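Aldo-keto reductase family 1, member B4 (Aldose reductase) (Schistosoma japonicum, PDB 4HBK) probably reduces aldehydes to alcohols at the expense of NADPH, as an aldose reductase of the aldo/keto reductase family. Local coordinates at residues 52-57 with 291-296; 71-76 with 299-304. One frame throughout, in Å; residues are numbered along the deposited sequence.

Interaction 1. Residues 52-57 with 291-296; sequences GTWNSP and KSVTFK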
loop_
_atom_site.group_PDB
_atom_site.type_symbol
_atom_site.label_atom_id
_atom_site.label_comp_id
_atom_site.label_asym_id
_atom_site.label_seq_id
_atom_site.Cartn_x
_atom_site.Cartn_y
_atom_site.Cartn_z
ATOM N N GLY A 52 -2.160 6.490 -4.548
ATOM C CA GLY A 52 -2.126 6.400 -3.102
ATOM C C GLY A 52 -2.980 7.507 -2.517
ATOM O O GLY A 52 -2.938 8.644 -2.992
ATOM N N THR A 53 -3.774 7.185 -1.504
ATOM C CA THR A 53 -4.595 8.198 -0.862
ATOM C C THR A 53 -4.143 8.412 0.583
ATOM O O THR A 53 -3.413 7.605 1.151
ATOM C CB THR A 53 -6.092 7.836 -0.893
ATOM O OG1 THR A 53 -6.297 6.577 -0.237
ATOM C CG2 THR A 53 -6.598 7.745 -2.321
ATOM N N TRP A 54 -4.563 9.518 1.175
ATOM C CA TRP A 54 -4.261 9.754 2.572
ATOM C C TRP A 54 -5.237 10.775 3.132
ATOM O O TRP A 54 -6.122 11.255 2.416
ATOM C CB TRP A 54 -2.797 10.177 2.758
ATOM C CG TRP A 54 -2.531 11.653 2.664
ATOM C CD1 TRP A 54 -2.455 12.540 3.706
ATOM C CD2 TRP A 54 -2.284 12.413 1.473
ATOM N NE1 TRP A 54 -2.184 13.804 3.230
ATOM C CE2 TRP A 54 -2.075 13.753 1.865
ATOM C CE3 TRP A 54 -2.226 12.093 0.111
ATOM C CZ2 TRP A 54 -1.807 14.769 0.946
ATOM C CZ3 TRP A 54 -1.961 13.105 -0.800
ATOM C CH2 TRP A 54 -1.751 14.426 -0.376
ATOM N N ASN A 55 -5.087 11.079 4.415
ATOM C CA ASN A 55 -5.955 12.037 5.075
ATOM C C ASN A 55 -5.618 13.459 4.627
ATOM O O ASN A 55 -5.171 14.285 5.425
ATOM C CB ASN A 55 -5.825 11.914 6.597
ATOM C CG ASN A 55 -7.002 12.537 7.335
ATOM O OD1 ASN A 55 -7.270 12.198 8.488
ATOM N ND2 ASN A 55 -7.722 13.438 6.664
ATOM N N SER A 56 -5.834 13.724 3.341
ATOM C CA SER A 56 -5.601 15.036 2.751
ATOM C C SER A 56 -6.780 15.965 3.020
ATOM O O SER A 56 -7.875 15.505 3.363
ATOM C CB SER A 56 -5.399 14.889 1.244
ATOM O OG SER A 56 -6.485 14.186 0.671
ATOM N N PRO A 57 -6.561 17.281 2.852
ATOM C CA PRO A 57 -7.590 18.306 3.073
ATOM C C PRO A 57 -8.886 17.954 2.352
ATOM O O PRO A 57 -8.827 17.338 1.291
ATOM C CB PRO A 57 -6.967 19.558 2.455
ATOM C CG PRO A 57 -5.494 19.342 2.588
ATOM C CD PRO A 57 -5.296 17.865 2.372
ATOM N N LYS A 291 1.343 8.831 -3.460
ATOM C CA LYS A 291 0.245 9.654 -2.958
ATOM C C LYS A 291 0.286 11.058 -3.564
ATOM O O LYS A 291 1.332 11.701 -3.598
ATOM C CB LYS A 291 0.346 9.784 -1.435
ATOM C CG LYS A 291 0.394 8.463 -0.697
ATOM C CD LYS A 291 0.611 8.649 0.812
ATOM C CE LYS A 291 0.595 7.306 1.555
ATOM N NZ LYS A 291 -0.723 7.027 2.176
ATOM N N SER A 292 -0.853 11.543 -4.035
ATOM C CA SER A 292 -0.934 12.933 -4.454
ATOM C C SER A 292 -2.372 13.411 -4.575
ATOM O O SER A 292 -3.272 12.637 -4.886
ATOM C CB SER A 292 -0.195 13.151 -5.770
ATOM O OG SER A 292 -0.173 14.530 -6.087
ATOM N N VAL A 293 -2.581 14.690 -4.300
ATOM C CA VAL A 293 -3.858 15.318 -4.584
ATOM C C VAL A 293 -3.652 16.489 -5.539
ATOM O O VAL A 293 -4.603 17.181 -5.878
ATOM C CB VAL A 293 -4.581 15.798 -3.307
ATOM C CG1 VAL A 293 -5.080 14.597 -2.485
ATOM C CG2 VAL A 293 -3.671 16.728 -2.483
ATOM N N THR A 294 -2.409 16.694 -5.979
ATOM C CA THR A 294 -2.096 17.733 -6.966
ATOM C C THR A 294 -2.202 17.176 -8.389
ATOM O O THR A 294 -1.458 16.267 -8.753
ATOM C CB THR A 294 -0.676 18.278 -6.773
ATOM O OG1 THR A 294 -0.463 18.599 -5.393
ATOM C CG2 THR A 294 -0.469 19.529 -7.608
ATOM N N PHE A 295 -3.117 17.728 -9.187
ATOM C CA PHE A 295 -3.354 17.253 -10.558
ATOM C C PHE A 295 -2.074 17.036 -11.376
ATOM O O PHE A 295 -1.888 15.978 -11.972
ATOM C CB PHE A 295 -4.284 18.207 -11.323
ATOM C CG PHE A 295 -5.680 18.304 -10.750
ATOM C CD1 PHE A 295 -6.111 17.429 -9.762
ATOM C CD2 PHE A 295 -6.562 19.271 -11.213
ATOM C CE1 PHE A 295 -7.394 17.524 -9.240
ATOM C CE2 PHE A 295 -7.845 19.366 -10.701
ATOM C CZ PHE A 295 -8.264 18.492 -9.717
ATOM N N LYS A 296 -1.199 18.039 -11.422
ATOM C CA LYS A 296 0.020 17.934 -12.227
ATOM C C LYS A 296 0.923 16.786 -11.773
ATOM O O LYS A 296 1.575 16.154 -12.596
ATOM C CB LYS A 296 0.802 19.243 -12.213
ATOM C CG LYS A 296 0.022 20.436 -12.764
ATOM C CD LYS A 296 0.273 20.651 -14.251
ATOM C CE LYS A 296 0.675 22.107 -14.537
ATOM N NZ LYS A 296 1.039 22.328 -15.975
HETATM O O HOH W 1 -5.017 10.937 -3.128
#
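NZ of Lys291 reaches over from the 291-296 loop to donate a hydrogen bond to the backbone carbonyl of Thr53, NZ to O 2.9 Å, and also hydrogen-bonds the hydroxyl of Tyr82, the predicted proton donor. The chain runs straight as far as CE and bends only at its last torsion (-98°), which turns NZ onto the carbonyl; the donor stands 32° out of the carbonyl plane. Behind it the backbones almost touch, with CA of Lys291 3.3 Å from Gly52 O in a CA-H...O contact. A single beta bridge pairs Gly52, the last residue of strand 51-52, with Lys291, shortly after strand 287-288; these are the first and last strands of the (beta/alpha)8 barrel characteristic of this family, whose active site lies at the C-terminal ends of the strands. A water donates to both Gly52 O and Ser292 O, spanning the same gap. Farther out, the indole of Trp54 crosses Val293 at about a right angle, CH2 lying 3.7 Å from CG2, while CZ3 meets the backbone N of Ser292 at the ring edge. The other methyl of Val293, CG1, packs 3.5 Å from Ser56 OG, and Ser56 CB in turn lies over one indole face, offset toward its rim.

Interaction 2. Residues 71-76 with 299-304; sequences IGYRHL and EENFQV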
loop_
_atom_site.group_PDB
_atom_site.type_symbol
_atom_site.label_atom_id
_atom_site.label_comp_id
_atom_site.label_asym_id
_atom_site.label_seq_id
_atom_site.Cartn_x
_atom_site.Cartn_y
_atom_site.Cartn_z
ATOM N N ILE A 71 -6.687 10.249 -16.231
ATOM C CA ILE A 71 -5.322 10.115 -16.707
ATOM C C ILE A 71 -5.011 8.677 -17.179
ATOM O O ILE A 71 -4.254 8.475 -18.115
ATOM C CB ILE A 71 -4.332 10.596 -15.608
ATOM C CG1 ILE A 71 -4.320 12.128 -15.575
ATOM C CG2 ILE A 71 -2.918 10.045 -15.836
ATOM C CD1 ILE A 71 -3.779 12.710 -14.286
ATOM N N GLY A 72 -5.604 7.681 -16.534
ATOM C CA GLY A 72 -5.363 6.307 -16.928
ATOM C C GLY A 72 -5.145 5.328 -15.782
ATOM O O GLY A 72 -5.164 4.131 -16.004
ATOM N N TYR A 73 -4.931 5.817 -14.564
ATOM C CA TYR A 73 -4.796 4.932 -13.407
ATOM C C TYR A 73 -5.979 3.956 -13.335
ATOM O O TYR A 73 -7.129 4.356 -13.553
ATOM C CB TYR A 73 -4.795 5.735 -12.107
ATOM C CG TYR A 73 -3.572 6.587 -11.803
ATOM C CD1 TYR A 73 -3.362 7.803 -12.452
ATOM C CD2 TYR A 73 -2.669 6.210 -10.802
ATOM C CE1 TYR A 73 -2.262 8.592 -12.152
ATOM C CE2 TYR A 73 -1.566 6.999 -10.485
ATOM C CZ TYR A 73 -1.377 8.193 -11.168
ATOM O OH TYR A 73 -0.293 8.981 -10.866
ATOM N N ARG A 74 -5.707 2.696 -12.987
ATOM C CA ARG A 74 -6.756 1.679 -12.870
ATOM C C ARG A 74 -6.639 0.927 -11.534
ATOM O O ARG A 74 -7.070 -0.218 -11.391
ATOM C CB ARG A 74 -6.702 0.706 -14.061
ATOM C CG ARG A 74 -7.064 1.343 -15.423
ATOM C CD ARG A 74 -8.517 1.820 -15.432
ATOM N NE ARG A 74 -8.916 2.455 -16.691
ATOM C CZ ARG A 74 -8.902 3.769 -16.914
ATOM N NH1 ARG A 74 -8.489 4.612 -15.969
ATOM N NH2 ARG A 74 -9.295 4.243 -18.086
ATOM N N HIS A 75 -6.067 1.601 -10.550
ATOM C CA HIS A 75 -5.732 0.988 -9.279
ATOM C C HIS A 75 -5.775 2.101 -8.238
ATOM O O HIS A 75 -5.123 3.132 -8.413
ATOM C CB HIS A 75 -4.331 0.375 -9.391
ATOM C CG HIS A 75 -3.759 -0.123 -8.097
ATOM N ND1 HIS A 75 -2.600 -0.872 -8.048
ATOM C CD2 HIS A 75 -4.156 0.043 -6.815
ATOM C CE1 HIS A 75 -2.322 -1.164 -6.789
ATOM N NE2 HIS A 75 -3.245 -0.627 -6.019
ATOM N N LEU A 76 -6.570 1.919 -7.181
ATOM C CA LEU A 76 -6.644 2.915 -6.100
ATOM C C LEU A 76 -6.305 2.248 -4.788
ATOM O O LEU A 76 -6.840 1.188 -4.484
ATOM C CB LEU A 76 -8.039 3.543 -5.994
ATOM C CG LEU A 76 -8.715 4.043 -7.272
ATOM C CD1 LEU A 76 -10.195 4.386 -7.019
ATOM C CD2 LEU A 76 -7.981 5.252 -7.800
ATOM N N GLU A 299 -0.576 13.399 -12.742
ATOM C CA GLU A 299 -0.314 13.133 -14.154
ATOM C C GLU A 299 1.140 12.740 -14.396
ATOM O O GLU A 299 1.419 11.742 -15.052
ATOM C CB GLU A 299 -0.684 14.337 -15.023
ATOM C CG GLU A 299 -0.307 14.150 -16.481
ATOM C CD GLU A 299 -1.134 15.008 -17.426
ATOM O OE1 GLU A 299 -1.429 14.534 -18.545
ATOM O OE2 GLU A 299 -1.489 16.148 -17.054
ATOM N N GLU A 300 2.063 13.526 -13.861
ATOM C CA GLU A 300 3.485 13.236 -13.985
ATOM C C GLU A 300 3.839 11.812 -13.514
ATOM O O GLU A 300 4.550 11.074 -14.202
ATOM C CB GLU A 300 4.290 14.293 -13.223
ATOM C CG GLU A 300 5.709 13.906 -12.875
ATOM C CD GLU A 300 6.454 15.015 -12.111
ATOM O OE1 GLU A 300 5.937 16.156 -12.009
ATOM O OE2 GLU A 300 7.566 14.742 -11.614
ATOM N N ASN A 301 3.328 11.421 -12.353
ATOM C CA ASN A 301 3.641 10.105 -11.785
ATOM C C ASN A 301 3.277 8.951 -12.718
ATOM O O ASN A 301 3.849 7.861 -12.629
ATOM C CB ASN A 301 2.949 9.905 -10.432
ATOM C CG ASN A 301 3.532 10.787 -9.334
ATOM O OD1 ASN A 301 4.618 11.333 -9.485
ATOM N ND2 ASN A 301 2.813 10.913 -8.220
ATOM N N PHE A 302 2.326 9.187 -13.617
ATOM C CA PHE A 302 1.820 8.111 -14.463
ATOM C C PHE A 302 2.659 7.925 -15.733
ATOM O O PHE A 302 2.571 6.889 -16.384
ATOM C CB PHE A 302 0.350 8.374 -14.820
ATOM C CG PHE A 302 -0.365 7.193 -15.442
ATOM C CD1 PHE A 302 -0.742 6.101 -14.665
ATOM C CD2 PHE A 302 -0.696 7.194 -16.790
ATOM C CE1 PHE A 302 -1.407 5.013 -15.233
ATOM C CE2 PHE A 302 -1.370 6.122 -17.366
ATOM C CZ PHE A 302 -1.723 5.028 -16.593
ATOM N N GLN A 303 3.473 8.917 -16.092
ATOM C CA GLN A 303 4.235 8.825 -17.337
ATOM C C GLN A 303 5.579 8.146 -17.101
ATOM O O GLN A 303 6.631 8.768 -17.241
ATOM C CB GLN A 303 4.456 10.209 -17.960
ATOM C CG GLN A 303 3.290 11.189 -17.814
ATOM C CD GLN A 303 1.993 10.675 -18.421
ATOM O OE1 GLN A 303 1.995 10.003 -19.455
ATOM N NE2 GLN A 303 0.875 10.983 -17.772
ATOM N N VAL A 304 5.545 6.868 -16.744
ATOM C CA VAL A 304 6.759 6.154 -16.375
ATOM C C VAL A 304 6.941 4.857 -17.161
ATOM O O VAL A 304 7.670 3.965 -16.727
ATOM C CB VAL A 304 6.751 5.804 -14.873
ATOM C CG1 VAL A 304 6.888 7.051 -14.028
ATOM C CG2 VAL A 304 5.472 5.055 -14.513
HETATM O O HOH W 2 -1.855 9.989 -19.271
HETATM O O HOH W 3 0.087 9.791 -7.990
#
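The closure of the (beta/alpha)8 barrel, where its first and last strands are brought together, includes this contact: the turn leading from helix 60-71 into strand 75-77 packs against the C-terminal end of helix 295-302. Phe302 fills the junction. Its side chain and that of Tyr73 slide past each other in opposite directions, the two rings oblique, with planes 34° apart and centroids 4.9 Å apart, and CD1 sits over the centre of one tyrosine face. With CG anti to the backbone N (chi1 -168°), the phenyl group extends from the helix into the turn, where CZ comes to 3.5 Å from Gly72 C. Gly72, with positive phi as the chain leaves the helix, lets the Phe302 ring lie directly against its backbone. Ile71 adds two branches: CG2 packs 3.7 Å from Phe302 CD2, while CD1 approaches Glu299 CA at 3.5 Å. The Tyr73 hydroxyl passes beside Asn301, OH to CB 3.4 Å, and hydrogen-bonds Ile298 O on the same helix; a water donates to this OH and accepts from Asn301 ND2. A second water donates to Ile71 O and accepts from Gln303 NE2. That amide nitrogen also donates to Glu299 O at 2.9 Å, and the backbone N of Phe302 reaches the same oxygen from the opposite face of its plane. Direct contacts between 71-76 and 299-304 are almost wholly apolar, and polar links between them pass through waters, which suggests that shape and ring packing seat the turn on the helix, with the bond from Tyr73 OH to Ile298 O as a directed supplement.

Both contacts tie the start of the barrel to its last part and share helix 295-302: interaction 1 lies at the loop leading into it, interaction 2 at its C-terminal end, with centres about 13 Å apart. Each is partly buried. Interaction 1 lies beside the predicted catalytic tyrosine and is carried by backbone pairing and a lysine side chain that bonds a backbone carbonyl, with apolar packing toward its outer end. Interaction 2, away from the annotated sites, relies on aromatic and aliphatic side chains at a helix-to-strand turn. Water serves both, joining two backbone carbonyls in 52-57/291-296 but linking side-chain groups to a hydroxyl or a carbonyl in 71-76/299-304.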